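Local coordinates for protein putative citrate lyase, alfa subunit (Streptococcus mutans, PDB 2HJ0) that is a putative citrate lyase alpha subunit of the CitF family, an alpha/beta protein that assembles as two copies, at residues 47-52 with 56-61; 65-70 with 82-87. One frame throughout, in Å; residues are numbered along the deposited sequence.

Interaction 1: 47-52 with 56-61; sequences KLLSSI and IEKTRL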
ATOM      1  N   LYS A  47       4.712  16.719  12.565  1.00 22.36           N
ATOM      2  CA  LYS A  47       3.763  16.732  11.453  1.00 19.84           C
ATOM      3  C   LYS A  47       2.359  17.201  11.861  1.00 18.14           C
ATOM      4  O   LYS A  47       1.517  17.437  11.001  1.00 17.93           O
ATOM      5  CB  LYS A  47       3.706  15.341  10.795  1.00 19.69           C
ATOM      6  CG  LYS A  47       5.062  14.868  10.232  1.00 18.93           C
ATOM      7  CD  LYS A  47       5.088  13.378   9.846  1.00 17.71           C
ATOM      8  CE  LYS A  47       4.343  13.091   8.550  1.00 17.07           C
ATOM      9  NZ  LYS A  47       4.311  11.635   8.219  1.00 14.44           N
ATOM     10  N   LEU A  48       2.120  17.356  13.162  1.00 16.45           N
ATOM     11  CA  LEU A  48       0.816  17.804  13.649  1.00 16.29           C
ATOM     12  C   LEU A  48       0.747  19.328  13.586  1.00 17.66           C
ATOM     13  O   LEU A  48       1.705  20.012  13.941  1.00 17.74           O
ATOM     14  CB  LEU A  48       0.587  17.337  15.095  1.00 14.24           C
ATOM     15  CG  LEU A  48      -0.787  16.754  15.501  1.00 13.56           C
ATOM     16  CD1 LEU A  48      -0.824  16.566  17.019  1.00 12.36           C
ATOM     17  CD2 LEU A  48      -1.929  17.654  15.073  1.00 12.11           C
ATOM     18  N   LEU A  49      -0.383  19.854  13.119  1.00 18.74           N
ATOM     19  CA  LEU A  49      -0.598  21.295  13.002  1.00 19.90           C
ATOM     20  C   LEU A  49      -1.773  21.743  13.874  1.00 20.99           C
ATOM     21  O   LEU A  49      -2.534  20.915  14.375  1.00 21.39           O
ATOM     22  CB  LEU A  49      -0.865  21.657  11.545  1.00 20.21           C
ATOM     23  CG  LEU A  49       0.337  22.065  10.683  1.00 19.72           C
ATOM     24  CD1 LEU A  49       1.553  21.224  11.018  1.00 18.70           C
ATOM     25  CD2 LEU A  49      -0.038  21.931   9.207  1.00 18.10           C
ATOM     26  N   SER A  50      -1.939  23.049  14.042  1.00 21.06           N
ATOM     27  CA  SER A  50      -3.016  23.550  14.889  1.00 22.00           C
ATOM     28  C   SER A  50      -4.359  23.732  14.201  1.00 22.50           C
ATOM     29  O   SER A  50      -5.406  23.488  14.802  1.00 23.30           O
ATOM     30  CB  SER A  50      -2.623  24.883  15.505  1.00 22.22           C
ATOM     31  OG  SER A  50      -2.494  25.848  14.488  1.00 24.01           O
ATOM     32  N   SER A  51      -4.339  24.155  12.943  1.00 21.52           N
ATOM     33  CA  SER A  51      -5.585  24.404  12.238  1.00 20.60           C
ATOM     34  C   SER A  51      -5.501  24.141  10.747  1.00 20.62           C
ATOM     35  O   SER A  51      -4.425  23.901  10.212  1.00 20.98           O
ATOM     36  CB  SER A  51      -5.971  25.861  12.435  1.00 21.39           C
ATOM     37  OG  SER A  51      -4.985  26.699  11.839  1.00 18.36           O
ATOM     38  N   ILE A  52      -6.643  24.215  10.070  1.00 19.83           N
ATOM     39  CA  ILE A  52      -6.649  24.016   8.630  1.00 18.80           C
ATOM     40  C   ILE A  52      -5.850  25.154   8.021  1.00 19.04           C
ATOM     41  O   ILE A  52      -5.169  24.964   7.021  1.00 19.37           O
ATOM     42  CB  ILE A  52      -8.085  24.028   8.050  1.00 18.69           C
ATOM     43  CG1 ILE A  52      -8.600  22.593   7.913  1.00 18.43           C
ATOM     44  CG2 ILE A  52      -8.114  24.709   6.700  1.00 16.19           C
ATOM     45  CD1 ILE A  52      -8.939  21.949   9.207  1.00 19.93           C
ATOM     46  N   ILE A  56      -2.838  24.870   5.199  1.00 20.19           N
ATOM     47  CA  ILE A  56      -2.816  25.492   3.870  1.00 20.37           C
ATOM     48  C   ILE A  56      -1.525  26.274   3.713  1.00 20.85           C
ATOM     49  O   ILE A  56      -0.902  26.298   2.649  1.00 20.18           O
ATOM     50  CB  ILE A  56      -4.017  26.449   3.686  1.00 18.80           C
ATOM     51  CG1 ILE A  56      -5.320  25.682   3.925  1.00 19.22           C
ATOM     52  CG2 ILE A  56      -4.005  27.034   2.285  1.00 18.28           C
ATOM     53  CD1 ILE A  56      -6.561  26.533   3.971  1.00 19.33           C
ATOM     54  N   GLU A  57      -1.123  26.892   4.812  1.00 22.64           N
ATOM     55  CA  GLU A  57       0.073  27.700   4.851  1.00 25.37           C
ATOM     56  C   GLU A  57       1.324  26.849   4.667  1.00 25.21           C
ATOM     57  O   GLU A  57       2.015  26.942   3.650  1.00 26.00           O
ATOM     58  CB  GLU A  57       0.130  28.434   6.183  1.00 27.75           C
ATOM     59  CG  GLU A  57       1.167  29.525   6.255  1.00 33.65           C
ATOM     60  CD  GLU A  57       1.447  29.933   7.685  1.00 37.27           C
ATOM     61  OE1 GLU A  57       2.220  29.215   8.377  1.00 39.58           O
ATOM     62  OE2 GLU A  57       0.873  30.957   8.119  1.00 38.79           O
ATOM     63  N   LYS A  58       1.614  26.003   5.643  1.00 24.76           N
ATOM     64  CA  LYS A  58       2.802  25.173   5.554  1.00 24.88           C
ATOM     65  C   LYS A  58       2.817  24.235   4.358  1.00 23.57           C
ATOM     66  O   LYS A  58       3.813  23.561   4.109  1.00 23.74           O
ATOM     67  CB  LYS A  58       2.992  24.370   6.846  1.00 26.11           C
ATOM     68  CG  LYS A  58       3.392  25.239   8.040  1.00 28.96           C
ATOM     69  CD  LYS A  58       3.969  24.422   9.193  1.00 32.05           C
ATOM     70  CE  LYS A  58       5.199  23.598   8.740  1.00 34.26           C
ATOM     71  NZ  LYS A  58       5.793  22.724   9.811  1.00 35.04           N
ATOM     72  N   THR A  59       1.725  24.206   3.608  1.00 22.11           N
ATOM     73  CA  THR A  59       1.648  23.319   2.468  1.00 20.98           C
ATOM     74  C   THR A  59       2.073  24.065   1.205  1.00 22.27           C
ATOM     75  O   THR A  59       2.310  23.461   0.158  1.00 21.91           O
ATOM     76  CB  THR A  59       0.236  22.762   2.362  1.00 19.65           C
ATOM     77  OG1 THR A  59       0.282  21.489   1.727  1.00 21.78           O
ATOM     78  CG2 THR A  59      -0.651  23.683   1.587  1.00 19.27           C
ATOM     79  N   ARG A  60       2.188  25.385   1.325  1.00 22.66           N
ATOM     80  CA  ARG A  60       2.615  26.226   0.215  1.00 22.63           C
ATOM     81  C   ARG A  60       1.638  26.328  -0.956  1.00 22.11           C
ATOM     82  O   ARG A  60       2.030  26.642  -2.086  1.00 22.46           O
ATOM     83  CB  ARG A  60       3.971  25.743  -0.300  1.00 23.79           C
ATOM     84  CG  ARG A  60       5.102  26.698   0.003  1.00 27.51           C
ATOM     85  CD  ARG A  60       5.608  26.577   1.424  1.00 31.69           C
ATOM     86  NE  ARG A  60       6.711  25.621   1.535  1.00 37.06           N
ATOM     87  CZ  ARG A  60       7.871  25.716   0.878  1.00 38.92           C
ATOM     88  NH1 ARG A  60       8.814  24.788   1.049  1.00 38.93           N
ATOM     89  NH2 ARG A  60       8.087  26.731   0.046  1.00 38.86           N
ATOM     90  N   LEU A  61       0.367  26.076  -0.680  1.00 21.10           N
ATOM     91  CA  LEU A  61      -0.670  26.128  -1.698  1.00 20.77           C
ATOM     92  C   LEU A  61      -0.696  27.484  -2.378  1.00 22.07           C
ATOM     93  O   LEU A  61      -0.727  28.513  -1.708  1.00 23.26           O
ATOM     94  CB  LEU A  61      -2.032  25.867  -1.061  1.00 18.70           C
ATOM     95  CG  LEU A  61      -3.159  25.700  -2.068  1.00 16.62           C
ATOM     96  CD1 LEU A  61      -2.850  24.482  -2.937  1.00 14.82           C
ATOM     97  CD2 LEU A  61      -4.486  25.541  -1.349  1.00 15.26           C
TER
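Ile56 lays its CG1-CD1 arm beside CG2 of Ile52, one helical turn earlier, with Ile52 CG2 and Ile56 CD1 3.6 Å apart. The two side chains cross at a slant rather than lying alongside each other. In Ile56 the CG1 branch stands anti to the carbonyl carbon and next to the backbone N (chi1 -56°), which turns the longer arm back toward the preceding turn. The backbones of the same two residues are joined by the bond from Ile56 N to Ile52 O, 3.0 Å long, with an N-H...O angle of 161°. This is the i to i+4 bond of the first helical turn.

At the other end of the contact, Leu49 points toward the helix, and its CD1 methyl meets the aliphatic part of Lys58 at CD, 4.4 Å away, a loose apolar touch. The strand leads into helix 52-58 through Ser51, at the N-cap, and the helix is left at Arg60, whose positive phi belongs to a Schellman motif.

The short strand 48-49, outermost of its sheet in this chain, and the helix after it thus form a compact corner. Leu49 bonds through its backbone to Ile228 of strand 227-230, and Tyr227 of that strand touches both Leu49 and Lys58. Helix 79-89 also packs on this corner, Glu86 against Ile52 and Ile56, and Ile87 against Ile56.

Interaction 2: 65-70 with 82-87; sequences MTISFH and MVLDEI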
HETATM    1  N   MSE A  65      -3.082  25.720  -8.410  1.00 23.24           N
HETATM    2  CA  MSE A  65      -2.775  24.356  -8.004  1.00 23.26           C
HETATM    3  C   MSE A  65      -4.015  23.479  -7.940  1.00 22.38           C
HETATM    4  O   MSE A  65      -5.148  23.971  -7.996  1.00 22.90           O
HETATM    5  CB  MSE A  65      -2.076  24.351  -6.650  1.00 25.42           C
HETATM    6  CG  MSE A  65      -0.798  25.144  -6.650  1.00 28.35           C
HETATM    7 SE   MSE A  65       0.355  24.704  -5.177  1.00 36.09          SE
HETATM    8  CE  MSE A  65       1.822  23.968  -6.194  1.00 32.30           C
ATOM      9  N   THR A  66      -3.798  22.171  -7.843  1.00 19.25           N
ATOM     10  CA  THR A  66      -4.912  21.246  -7.761  1.00 17.60           C
ATOM     11  C   THR A  66      -4.956  20.556  -6.406  1.00 16.79           C
ATOM     12  O   THR A  66      -3.940  20.100  -5.901  1.00 18.32           O
ATOM     13  CB  THR A  66      -4.851  20.173  -8.853  1.00 17.59           C
ATOM     14  OG1 THR A  66      -5.030  20.792 -10.134  1.00 18.81           O
ATOM     15  CG2 THR A  66      -5.958  19.144  -8.637  1.00 16.52           C
ATOM     16  N   ILE A  67      -6.142  20.495  -5.818  1.00 13.63           N
ATOM     17  CA  ILE A  67      -6.317  19.860  -4.533  1.00 11.46           C
ATOM     18  C   ILE A  67      -7.415  18.809  -4.654  1.00 11.49           C
ATOM     19  O   ILE A  67      -8.255  18.879  -5.554  1.00 10.32           O
ATOM     20  CB  ILE A  67      -6.697  20.903  -3.455  1.00 11.29           C
ATOM     21  CG1 ILE A  67      -8.055  21.530  -3.774  1.00  9.68           C
ATOM     22  CG2 ILE A  67      -5.636  21.988  -3.391  1.00 10.58           C
ATOM     23  CD1 ILE A  67      -8.495  22.550  -2.735  1.00  8.05           C
ATOM     24  N   SER A  68      -7.412  17.835  -3.746  1.00 11.40           N
ATOM     25  CA  SER A  68      -8.419  16.770  -3.764  1.00 10.06           C
ATOM     26  C   SER A  68      -9.044  16.506  -2.396  1.00  9.84           C
ATOM     27  O   SER A  68      -8.532  16.949  -1.361  1.00  8.84           O
ATOM     28  CB  SER A  68      -7.799  15.475  -4.289  1.00  9.46           C
ATOM     29  OG  SER A  68      -6.630  15.132  -3.562  1.00  8.64           O
ATOM     30  N   PHE A  69     -10.152  15.765  -2.421  1.00  8.57           N
ATOM     31  CA  PHE A  69     -10.914  15.388  -1.226  1.00  7.28           C
ATOM     32  C   PHE A  69     -11.649  14.096  -1.547  1.00  5.80           C
ATOM     33  O   PHE A  69     -11.785  13.750  -2.714  1.00  4.50           O
ATOM     34  CB  PHE A  69     -11.978  16.435  -0.868  1.00  6.98           C
ATOM     35  CG  PHE A  69     -11.472  17.844  -0.828  1.00  6.52           C
ATOM     36  CD1 PHE A  69     -11.403  18.610  -1.986  1.00  7.75           C
ATOM     37  CD2 PHE A  69     -11.073  18.413   0.373  1.00  6.60           C
ATOM     38  CE1 PHE A  69     -10.939  19.921  -1.947  1.00  6.66           C
ATOM     39  CE2 PHE A  69     -10.610  19.719   0.425  1.00  5.94           C
ATOM     40  CZ  PHE A  69     -10.544  20.474  -0.738  1.00  6.55           C
ATOM     41  N   HIS A  70     -12.125  13.383  -0.525  1.00  4.07           N
ATOM     42  CA  HIS A  70     -12.874  12.164  -0.786  1.00  3.88           C
ATOM     43  C   HIS A  70     -14.306  12.354  -0.291  1.00  4.10           C
ATOM     44  O   HIS A  70     -14.586  13.298   0.443  1.00  2.59           O
ATOM     45  CB  HIS A  70     -12.230  10.963  -0.111  1.00  2.40           C
ATOM     46  CG  HIS A  70     -12.363  10.959   1.374  1.00  1.75           C
ATOM     47  ND1 HIS A  70     -11.305  11.229   2.213  1.00  2.99           N
ATOM     48  CD2 HIS A  70     -13.443  10.772   2.169  1.00  1.00           C
ATOM     49  CE1 HIS A  70     -11.728  11.218   3.464  1.00  3.34           C
ATOM     50  NE2 HIS A  70     -13.021  10.945   3.464  1.00  4.25           N
HETATM   51  N   MSE A  82     -14.856  23.000   4.747  1.00 27.58           N
HETATM   52  CA  MSE A  82     -13.908  23.525   5.710  1.00 29.71           C
HETATM   53  C   MSE A  82     -12.656  24.080   5.016  1.00 29.16           C
HETATM   54  O   MSE A  82     -12.370  25.273   5.106  1.00 28.98           O
HETATM   55  CB  MSE A  82     -13.524  22.406   6.671  1.00 34.25           C
HETATM   56  CG  MSE A  82     -13.043  22.858   8.026  1.00 40.54           C
HETATM   57 SE   MSE A  82     -12.737  21.300   9.107  1.00 51.56          SE
HETATM   58  CE  MSE A  82     -14.555  20.777   9.426  1.00 46.53           C
ATOM     59  N   VAL A  83     -11.921  23.211   4.324  1.00 27.30           N
ATOM     60  CA  VAL A  83     -10.705  23.621   3.637  1.00 25.46           C
ATOM     61  C   VAL A  83     -10.955  24.753   2.647  1.00 25.67           C
ATOM     62  O   VAL A  83     -10.364  25.829   2.760  1.00 25.48           O
ATOM     63  CB  VAL A  83     -10.065  22.434   2.889  1.00 24.50           C
ATOM     64  CG1 VAL A  83      -8.826  22.884   2.132  1.00 23.09           C
ATOM     65  CG2 VAL A  83      -9.708  21.349   3.872  1.00 23.56           C
ATOM     66  N   LEU A  84     -11.831  24.498   1.681  1.00 25.37           N
ATOM     67  CA  LEU A  84     -12.172  25.475   0.658  1.00 25.37           C
ATOM     68  C   LEU A  84     -12.460  26.853   1.237  1.00 26.27           C
ATOM     69  O   LEU A  84     -11.909  27.860   0.791  1.00 26.24           O
ATOM     70  CB  LEU A  84     -13.382  24.987  -0.142  1.00 23.41           C
ATOM     71  CG  LEU A  84     -13.080  24.518  -1.560  1.00 21.08           C
ATOM     72  CD1 LEU A  84     -11.836  23.670  -1.592  1.00 20.56           C
ATOM     73  CD2 LEU A  84     -14.272  23.756  -2.085  1.00 20.64           C
ATOM     74  N   ASP A  85     -13.320  26.900   2.244  1.00 27.22           N
ATOM     75  CA  ASP A  85     -13.664  28.173   2.850  1.00 27.90           C
ATOM     76  C   ASP A  85     -12.427  28.904   3.354  1.00 28.04           C
ATOM     77  O   ASP A  85     -12.290  30.112   3.170  1.00 29.32           O
ATOM     78  CB  ASP A  85     -14.656  27.958   3.986  1.00 28.95           C
ATOM     79  CG  ASP A  85     -15.188  29.252   4.537  1.00 31.34           C
ATOM     80  OD1 ASP A  85     -14.480  29.875   5.363  1.00 32.31           O
ATOM     81  OD2 ASP A  85     -16.309  29.647   4.138  1.00 32.92           O
ATOM     82  N   GLU A  86     -11.515  28.174   3.980  1.00 27.76           N
ATOM     83  CA  GLU A  86     -10.301  28.793   4.484  1.00 27.05           C
ATOM     84  C   GLU A  86      -9.434  29.248   3.310  1.00 26.52           C
ATOM     85  O   GLU A  86      -8.720  30.247   3.404  1.00 25.99           O
ATOM     86  CB  GLU A  86      -9.536  27.811   5.369  1.00 28.24           C
ATOM     87  CG  GLU A  86      -8.424  28.463   6.185  1.00 30.69           C
ATOM     88  CD  GLU A  86      -8.938  29.555   7.116  1.00 31.68           C
ATOM     89  OE1 GLU A  86      -8.435  30.699   7.027  1.00 32.02           O
ATOM     90  OE2 GLU A  86      -9.843  29.268   7.933  1.00 33.37           O
ATOM     91  N   ILE A  87      -9.488  28.512   2.203  1.00 25.58           N
ATOM     92  CA  ILE A  87      -8.715  28.896   1.031  1.00 24.88           C
ATOM     93  C   ILE A  87      -9.280  30.237   0.547  1.00 26.35           C
ATOM     94  O   ILE A  87      -8.531  31.162   0.241  1.00 26.65           O
ATOM     95  CB  ILE A  87      -8.860  27.889  -0.138  1.00 23.92           C
ATOM     96  CG1 ILE A  87      -8.540  26.465   0.317  1.00 23.42           C
ATOM     97  CG2 ILE A  87      -7.932  28.298  -1.276  1.00 23.06           C
ATOM     98  CD1 ILE A  87      -7.075  26.189   0.564  1.00 23.57           C
TER
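Strand 66-69 and helix 82-87 run nearly antiparallel, at 152° between their directions, their short axes 10.9 Å apart at closest approach. The contact is wholly apolar, made by alternate strand residues, Ile67 and Phe69, whose side chains leave the strand toward the helix. The CD1 methyl of Leu84 is shared between them: it lies 3.7 Å from Ile67 CD1 and 3.6 Å from Phe69 CZ, the latter approach being oblique to the ring. Val83 instead meets the ring at its edge, with its CB 3.7 Å from Phe69 CE2 and its CG2 methyl in the ring plane, 3.9 Å from the same CE2. Phe69 CG lies anti to the carbonyl carbon (chi1 -49°), and the ring extends from the strand to bring CE2 and CZ up to the helix. Ile67 reaches across with its CD1 because CG1 and CD1 form an extended arm, chi2 being 179°.

Neighbouring strands complete this core: Ile97 of strand 95-99 touches Phe69 and Leu84, and Phe166 of strand 164-169 touches Ile67 and Val83. Such packing of a helix over parallel strands is that of a beta-alpha-beta unit, here strand 66-69, helix 79-89 and strand 95-99, consistent with the family's Rossmann-like clan.

From the N terminus, the chain leaves strand 48-49, enters helix 52-58, and in interaction 1 closes a short loop before continuing into strand 66-69. Interaction 2 then closes a longer one, from that strand to helix 79-89. The two follow in series, neither enclosing nor crossing the other, and both reach the same mixed sheet: interaction 1 at the strand that is outermost in this chain, interaction 2 in the sheet's interior. Their centres are 12 Å apart and they touch directly, Leu61, just past the first helix, packing on Ile87 of the second. Helices 52-58 and 79-89 therefore pack on each other, tying that outer strand to the interior of the sheet.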